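Local coordinates for sensor protein (Geobacter sulfurreducens, PDB 3H7M) that forms the sensor domain of a transmembrane histidine kinase, resembles periplasmic solute-binding proteins, and belongs to an enzyme that probably phosphorylates a protein histidine using ATP, at residues Pro107-Leu112 against Val182-Ser187; Ile100-Asp105 against Cys159-Val164. All coordinates share one frame; numbering follows the deposited sequence.

In the fold
The centres of interaction 1 and interaction 2 lie about 8 Å apart, about 20 and 19 Å from the centre of the chain and on the same side of it. Along the sequence their segments alternate: 100-105, 107-112, 159-164, 182-187. Strand 87-103 runs between strands 181-198 and 161-165 in the large mixed sheet. Interaction 2 joins it to 161-165, and interaction 1 lays the loop that follows it over 181-198. Ile100 touches both systems, packing on Val184 and Ala185 as well as on Tyr161. Together the contacts build one corner of the second lobe of the two-lobed binding-protein fold.

Interaction 1: Pro107-Leu112 against Val182-Ser187; sequences PPAAGL and VPVARS
The carbonyl oxygen of Ala109 lies over three methyl groups of Val184 and Ala185. Val184 CG2 comes to 3.0 Å of Ala109 O, so tight for carbon and oxygen that the exact value is doubtful at 2.4 Å resolution; CG1 of the same valine lies 3.6 Å from Ala109 O, and Ala185 CB is 3.9 Å from it. Val184 CG2, anti to the backbone N, also meets the loop one residue earlier, where it reaches Pro108 CB at 3.6 Å. Both Val184 and Ala185 face Ile100, which marks a classic beta bulge, and the backbone angles of Val184 (-93°/-51°) fit its first position. The bulge thus presents two successive CB atoms toward segment 107-112. Further along, Ala185 CB lies 4.3 Å from Gly111 N. Asp114 OD1 accepts a hydrogen bond from Ala110 N, a bond within the loop, while Ala109 also packs on Tyr161 and Leu115. An alanine in place of Val184 would probably open a gap under the loop, leaving Pro108 CB without its methyl partner. With no hydrogen bond between the segments and 175 Å² buried in all, this edge of the loop is held to the strand by van der Waals fit.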
ATOM      1  N   PRO A 107     -10.642 -17.120 -18.570  1.00 67.13           N
ATOM      2  CA  PRO A 107     -10.684 -18.342 -17.756  1.00 72.06           C
ATOM      3  C   PRO A 107     -10.367 -17.995 -16.308  1.00 74.30           C
ATOM      4  O   PRO A 107      -9.308 -17.443 -16.018  1.00 71.88           O
ATOM      5  CB  PRO A 107      -9.577 -19.211 -18.362  1.00 72.42           C
ATOM      6  CG  PRO A 107      -9.300 -18.590 -19.716  1.00 71.72           C
ATOM      7  CD  PRO A 107      -9.468 -17.133 -19.461  1.00 69.30           C
ATOM      8  N   PRO A 108     -11.273 -18.317 -15.379  1.00 75.43           N
ATOM      9  CA  PRO A 108     -10.983 -17.986 -13.984  1.00 76.30           C
ATOM     10  C   PRO A 108      -9.834 -18.822 -13.423  1.00 78.37           C
ATOM     11  O   PRO A 108      -9.504 -19.889 -13.945  1.00 81.88           O
ATOM     12  CB  PRO A 108     -12.306 -18.269 -13.284  1.00 76.52           C
ATOM     13  CG  PRO A 108     -12.815 -19.447 -14.046  1.00 79.05           C
ATOM     14  CD  PRO A 108     -12.540 -19.060 -15.494  1.00 77.57           C
ATOM     15  N   ALA A 109      -9.218 -18.311 -12.366  1.00 75.60           N
ATOM     16  CA  ALA A 109      -8.122 -18.986 -11.698  1.00 70.95           C
ATOM     17  C   ALA A 109      -8.546 -19.047 -10.239  1.00 72.72           C
ATOM     18  O   ALA A 109      -9.093 -18.074  -9.723  1.00 76.07           O
ATOM     19  CB  ALA A 109      -6.863 -18.181 -11.845  1.00 63.83           C
ATOM     20  N   ALA A 110      -8.318 -20.173  -9.572  1.00 67.65           N
ATOM     21  CA  ALA A 110      -8.720 -20.287  -8.176  1.00 64.50           C
ATOM     22  C   ALA A 110      -7.566 -20.024  -7.205  1.00 62.81           C
ATOM     23  O   ALA A 110      -7.760 -19.956  -5.988  1.00 64.34           O
ATOM     24  CB  ALA A 110      -9.327 -21.661  -7.922  1.00 65.32           C
ATOM     25  N   GLY A 111      -6.365 -19.867  -7.749  1.00 56.53           N
ATOM     26  CA  GLY A 111      -5.210 -19.611  -6.913  1.00 54.73           C
ATOM     27  C   GLY A 111      -4.033 -19.194  -7.767  1.00 58.04           C
ATOM     28  O   GLY A 111      -4.042 -19.378  -8.985  1.00 52.84           O
ATOM     29  N   LEU A 112      -3.004 -18.649  -7.134  1.00 60.45           N
ATOM     30  CA  LEU A 112      -1.847 -18.185  -7.870  1.00 67.09           C
ATOM     31  C   LEU A 112      -0.989 -19.272  -8.504  1.00 70.93           C
ATOM     32  O   LEU A 112      -0.110 -18.982  -9.314  1.00 75.05           O
ATOM     33  CB  LEU A 112      -1.008 -17.258  -6.986  1.00 65.63           C
ATOM     34  CG  LEU A 112      -0.747 -17.631  -5.531  1.00 66.82           C
ATOM     35  CD1 LEU A 112       0.021 -16.469  -4.905  1.00 64.32           C
ATOM     36  CD2 LEU A 112      -2.056 -17.906  -4.758  1.00 66.00           C
ATOM     37  N   VAL A 182     -12.721  -8.353 -13.065  1.00 40.08           N
ATOM     38  CA  VAL A 182     -13.363  -8.937 -11.884  1.00 37.54           C
ATOM     39  C   VAL A 182     -12.259  -9.578 -11.080  1.00 41.86           C
ATOM     40  O   VAL A 182     -11.234 -10.004 -11.623  1.00 43.68           O
ATOM     41  CB  VAL A 182     -14.362 -10.080 -12.205  1.00 41.15           C
ATOM     42  CG1 VAL A 182     -15.596  -9.533 -12.864  1.00 47.21           C
ATOM     43  CG2 VAL A 182     -13.688 -11.124 -13.097  1.00 34.26           C
ATOM     44  N   PRO A 183     -12.429  -9.618  -9.766  1.00 43.42           N
ATOM     45  CA  PRO A 183     -11.413 -10.238  -8.912  1.00 36.83           C
ATOM     46  C   PRO A 183     -11.820 -11.692  -8.845  1.00 41.41           C
ATOM     47  O   PRO A 183     -12.907 -11.986  -8.354  1.00 42.06           O
ATOM     48  CB  PRO A 183     -11.617  -9.542  -7.572  1.00 45.11           C
ATOM     49  CG  PRO A 183     -13.116  -9.256  -7.556  1.00 42.02           C
ATOM     50  CD  PRO A 183     -13.393  -8.818  -8.985  1.00 36.31           C
ATOM     51  N   VAL A 184     -10.992 -12.600  -9.357  1.00 49.36           N
ATOM     52  CA  VAL A 184     -11.356 -14.023  -9.320  1.00 55.62           C
ATOM     53  C   VAL A 184     -10.817 -14.751  -8.092  1.00 62.17           C
ATOM     54  O   VAL A 184     -11.562 -15.439  -7.392  1.00 68.46           O
ATOM     55  CB  VAL A 184     -10.886 -14.776 -10.585  1.00 51.76           C
ATOM     56  CG1 VAL A 184      -9.394 -14.663 -10.752  1.00 40.33           C
ATOM     57  CG2 VAL A 184     -11.282 -16.243 -10.474  1.00 64.05           C
ATOM     58  N   ALA A 185      -9.523 -14.606  -7.835  1.00 65.07           N
ATOM     59  CA  ALA A 185      -8.912 -15.245  -6.676  1.00 70.36           C
ATOM     60  C   ALA A 185      -8.794 -14.182  -5.603  1.00 71.46           C
ATOM     61  O   ALA A 185      -7.987 -13.256  -5.711  1.00 69.22           O
ATOM     62  CB  ALA A 185      -7.538 -15.794  -7.033  1.00 70.69           C
ATOM     63  N   ARG A 186      -9.600 -14.325  -4.564  1.00 71.74           N
ATOM     64  CA  ARG A 186      -9.616 -13.355  -3.490  1.00 78.09           C
ATOM     65  C   ARG A 186      -8.861 -13.771  -2.235  1.00 80.13           C
ATOM     66  O   ARG A 186      -8.198 -14.810  -2.198  1.00 79.99           O
ATOM     67  CB  ARG A 186     -11.073 -13.026  -3.155  1.00 86.28           C
ATOM     68  CG  ARG A 186     -11.865 -12.521  -4.370  1.00 87.07           C
ATOM     69  CD  ARG A 186     -13.139 -13.309  -4.590  1.00 89.35           C
ATOM     70  NE  ARG A 186     -14.095 -13.097  -3.511  1.00 95.34           N
ATOM     71  CZ  ARG A 186     -14.587 -11.908  -3.176  1.00 96.96           C
ATOM     72  NH1 ARG A 186     -14.206 -10.825  -3.839  1.00 96.61           N
ATOM     73  NH2 ARG A 186     -15.462 -11.799  -2.183  1.00 96.39           N
ATOM     74  N   SER A 187      -8.961 -12.918  -1.222  1.00 81.04           N
ATOM     75  CA  SER A 187      -8.335 -13.109   0.086  1.00 81.89           C
ATOM     76  C   SER A 187      -7.049 -13.940   0.162  1.00 83.69           C
ATOM     77  O   SER A 187      -6.821 -14.654   1.150  1.00 77.79           O
ATOM     78  CB  SER A 187      -9.368 -13.677   1.067  1.00 82.39           C
ATOM     79  OG  SER A 187     -10.424 -12.753   1.290  1.00 78.07           O
TER

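Interaction 2: Ile100-Asp105 against Cys159-Val164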
ATOM      1  N   ILE A 100      -6.462 -11.970  -7.322  1.00 41.27           N
ATOM      2  CA  ILE A 100      -6.138 -12.167  -8.714  1.00 44.73           C
ATOM      3  C   ILE A 100      -7.330 -11.589  -9.481  1.00 40.23           C
ATOM      4  O   ILE A 100      -8.499 -11.900  -9.213  1.00 30.92           O
ATOM      5  CB  ILE A 100      -5.967 -13.643  -9.070  1.00 45.49           C
ATOM      6  CG1 ILE A 100      -4.712 -14.201  -8.391  1.00 45.58           C
ATOM      7  CG2 ILE A 100      -5.867 -13.789 -10.588  1.00 36.55           C
ATOM      8  CD1 ILE A 100      -4.601 -15.718  -8.507  1.00 38.53           C
ATOM      9  N   PHE A 101      -6.998 -10.730 -10.420  1.00 31.53           N
ATOM     10  CA  PHE A 101      -7.953 -10.038 -11.269  1.00 40.70           C
ATOM     11  C   PHE A 101      -7.843 -10.579 -12.702  1.00 46.76           C
ATOM     12  O   PHE A 101      -6.747 -10.941 -13.162  1.00 42.74           O
ATOM     13  CB  PHE A 101      -7.625  -8.533 -11.266  1.00 31.24           C
ATOM     14  CG  PHE A 101      -7.945  -7.845  -9.965  1.00 48.04           C
ATOM     15  CD1 PHE A 101      -9.227  -7.349  -9.722  1.00 41.98           C
ATOM     16  CD2 PHE A 101      -6.972  -7.705  -8.976  1.00 40.55           C
ATOM     17  CE1 PHE A 101      -9.534  -6.727  -8.523  1.00 39.03           C
ATOM     18  CE2 PHE A 101      -7.279  -7.081  -7.772  1.00 46.14           C
ATOM     19  CZ  PHE A 101      -8.564  -6.591  -7.548  1.00 47.60           C
ATOM     20  N   ALA A 102      -8.975 -10.602 -13.399  1.00 46.99           N
ATOM     21  CA  ALA A 102      -9.035 -11.069 -14.782  1.00 48.77           C
ATOM     22  C   ALA A 102     -10.205 -10.417 -15.510  1.00 45.77           C
ATOM     23  O   ALA A 102     -11.134  -9.927 -14.868  1.00 44.96           O
ATOM     24  CB  ALA A 102      -9.219 -12.583 -14.805  1.00 35.46           C
ATOM     25  N   ARG A 103     -10.171 -10.434 -16.846  1.00 46.15           N
ATOM     26  CA  ARG A 103     -11.282  -9.903 -17.629  1.00 38.74           C
ATOM     27  C   ARG A 103     -12.370 -10.943 -17.439  1.00 38.71           C
ATOM     28  O   ARG A 103     -12.055 -12.118 -17.261  1.00 46.21           O
ATOM     29  CB  ARG A 103     -10.902  -9.756 -19.097  1.00 31.28           C
ATOM     30  CG  ARG A 103      -9.780  -8.756 -19.322  1.00 38.24           C
ATOM     31  CD  ARG A 103      -9.461  -8.563 -20.799  1.00 37.30           C
ATOM     32  NE  ARG A 103      -9.056  -9.821 -21.411  1.00 53.35           N
ATOM     33  CZ  ARG A 103      -7.831 -10.335 -21.348  1.00 50.61           C
ATOM     34  NH1 ARG A 103      -6.856  -9.699 -20.704  1.00 39.52           N
ATOM     35  NH2 ARG A 103      -7.591 -11.501 -21.929  1.00 45.07           N
ATOM     36  N   ARG A 104     -13.633 -10.505 -17.424  1.00 45.77           N
ATOM     37  CA  ARG A 104     -14.791 -11.385 -17.220  1.00 52.76           C
ATOM     38  C   ARG A 104     -14.849 -12.600 -18.123  1.00 57.29           C
ATOM     39  O   ARG A 104     -15.126 -13.712 -17.674  1.00 57.73           O
ATOM     40  CB  ARG A 104     -16.093 -10.617 -17.405  1.00 53.12           C
ATOM     41  CG  ARG A 104     -16.459  -9.777 -16.238  1.00 65.95           C
ATOM     42  CD  ARG A 104     -17.798  -9.099 -16.430  1.00 76.47           C
ATOM     43  NE  ARG A 104     -18.087  -8.270 -15.269  1.00 84.93           N
ATOM     44  CZ  ARG A 104     -17.299  -7.281 -14.859  1.00 95.30           C
ATOM     45  NH1 ARG A 104     -16.186  -7.007 -15.526  1.00100.69           N
ATOM     46  NH2 ARG A 104     -17.608  -6.579 -13.773  1.00 97.22           N
ATOM     47  N   ASP A 105     -14.621 -12.375 -19.406  1.00 58.57           N
ATOM     48  CA  ASP A 105     -14.643 -13.460 -20.363  1.00 69.51           C
ATOM     49  C   ASP A 105     -13.623 -14.511 -19.915  1.00 69.15           C
ATOM     50  O   ASP A 105     -13.985 -15.647 -19.609  1.00 68.77           O
ATOM     51  CB  ASP A 105     -14.307 -12.924 -21.762  1.00 72.43           C
ATOM     52  CG  ASP A 105     -13.314 -11.764 -21.727  1.00 81.76           C
ATOM     53  OD1 ASP A 105     -13.650 -10.715 -21.130  1.00 84.36           O
ATOM     54  OD2 ASP A 105     -12.203 -11.895 -22.295  1.00 82.12           O
ATOM     55  N   CYS A 159      -2.218  -8.546 -21.078  1.00 36.28           N
ATOM     56  CA  CYS A 159      -1.610  -9.584 -20.247  1.00 38.73           C
ATOM     57  C   CYS A 159      -2.758 -10.515 -19.884  1.00 41.45           C
ATOM     58  O   CYS A 159      -3.902 -10.222 -20.238  1.00 40.91           O
ATOM     59  CB  CYS A 159      -0.937  -8.988 -18.996  1.00 45.74           C
ATOM     60  SG  CYS A 159      -1.965  -7.974 -17.881  1.00 46.38           S
ATOM     61  N   ASP A 160      -2.489 -11.624 -19.196  1.00 36.43           N
ATOM     62  CA  ASP A 160      -3.574 -12.553 -18.886  1.00 37.07           C
ATOM     63  C   ASP A 160      -4.242 -12.400 -17.546  1.00 39.41           C
ATOM     64  O   ASP A 160      -5.428 -12.694 -17.400  1.00 46.74           O
ATOM     65  CB  ASP A 160      -3.105 -14.015 -19.016  1.00 54.17           C
ATOM     66  CG  ASP A 160      -2.543 -14.330 -20.390  1.00 60.74           C
ATOM     67  OD1 ASP A 160      -3.191 -13.977 -21.407  1.00 62.66           O
ATOM     68  OD2 ASP A 160      -1.451 -14.938 -20.448  1.00 66.39           O
ATOM     69  N   TYR A 161      -3.473 -11.993 -16.552  1.00 38.43           N
ATOM     70  CA  TYR A 161      -4.009 -11.818 -15.208  1.00 37.86           C
ATOM     71  C   TYR A 161      -3.209 -10.735 -14.581  1.00 37.96           C
ATOM     72  O   TYR A 161      -2.169 -10.321 -15.123  1.00 40.88           O
ATOM     73  CB  TYR A 161      -3.832 -13.072 -14.364  1.00 40.97           C
ATOM     74  CG  TYR A 161      -4.671 -14.226 -14.821  1.00 44.11           C
ATOM     75  CD1 TYR A 161      -5.992 -14.349 -14.406  1.00 40.37           C
ATOM     76  CD2 TYR A 161      -4.158 -15.176 -15.716  1.00 42.79           C
ATOM     77  CE1 TYR A 161      -6.795 -15.386 -14.870  1.00 49.64           C
ATOM     78  CE2 TYR A 161      -4.955 -16.221 -16.192  1.00 42.55           C
ATOM     79  CZ  TYR A 161      -6.270 -16.321 -15.765  1.00 47.52           C
ATOM     80  OH  TYR A 161      -7.060 -17.349 -16.212  1.00 56.78           O
ATOM     81  N   ALA A 162      -3.712 -10.253 -13.457  1.00 33.37           N
ATOM     82  CA  ALA A 162      -2.998  -9.243 -12.693  1.00 32.85           C
ATOM     83  C   ALA A 162      -3.255  -9.585 -11.246  1.00 32.15           C
ATOM     84  O   ALA A 162      -4.329 -10.085 -10.899  1.00 38.13           O
ATOM     85  CB  ALA A 162      -3.512  -7.846 -13.006  1.00 26.23           C
ATOM     86  N   VAL A 163      -2.248  -9.348 -10.413  0.50 36.58           N
ATOM     87  CA  VAL A 163      -2.344  -9.602  -8.978  0.50 35.24           C
ATOM     88  C   VAL A 163      -2.020  -8.291  -8.266  0.50 39.89           C
ATOM     89  O   VAL A 163      -0.912  -7.767  -8.384  0.50 42.82           O
ATOM     90  CB  VAL A 163      -1.345 -10.704  -8.537  0.50 37.70           C
ATOM     91  CG1 VAL A 163      -1.175 -10.680  -7.020  0.50 33.61           C
ATOM     92  CG2 VAL A 163      -1.849 -12.087  -8.996  0.50  7.97           C
ATOM     93  N   VAL A 164      -2.996  -7.736  -7.554  1.00 41.00           N
ATOM     94  CA  VAL A 164      -2.763  -6.480  -6.849  1.00 39.21           C
ATOM     95  C   VAL A 164      -3.602  -6.491  -5.608  1.00 40.00           C
ATOM     96  O   VAL A 164      -4.439  -7.383  -5.433  1.00 41.35           O
ATOM     97  CB  VAL A 164      -3.139  -5.242  -7.693  1.00 43.86           C
ATOM     98  CG1 VAL A 164      -2.420  -5.263  -9.012  1.00 47.51           C
ATOM     99  CG2 VAL A 164      -4.628  -5.200  -7.909  1.00 43.66           C
TER
HETATM  100  O   HOH W   1      -7.997 -11.847 -18.274  1.00 35.23           O
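Cys159 O accepts a hydrogen bond from Arg103 NH1 at 3.0 Å, with a C=O...N angle of 171° and the oxygen only 2° out of the guanidinium plane. The same NH1 also bonds to Leu154 O of helix 147-155, so two carbonyl oxygens share this one nitrogen, which would restrain the turn of the guanidinium. Next in sequence, Asp160 O accepts a bond from a water at 2.8 Å; that water in turn accepts from Arg103 N and lies over the centre of one guanidinium face, bridging the backbones where direct pairing has ended. Asp160 OD2 accepts a hydrogen bond from Lys119 N. Tyr161 sets its CD1 3.7 Å from Ala102 CB and 3.9 Å from Ile100 CG2. Ala162 forms a hydrogen-bonded antiparallel pair with Phe101: Phe101 N to Ala162 O is 2.8 Å and nearly straight (175° at the hydrogen), while the return bond from Ala162 N to Phe101 O is longer, 3.1 Å. Val163 faces Ile100 as a non-hydrogen-bonded pair; the touch of Val163 CG2 on Ile100 CG1 holds for one conformer only and is doubtful. Val164 closes the segment, its side chain at about a right angle to that of Phe101; Val164 CG2 lies 3.3 Å from Phe101 CE2. Leu151, Leu154, Met170 and Ile173 of helices 147-155 and 166-175 pack on Phe101, Leu154 also on Ala162. One antiparallel strand beside otherwise parallel neighbours, helices packed against them, is the arrangement of the second lobe of type II periplasmic binding proteins.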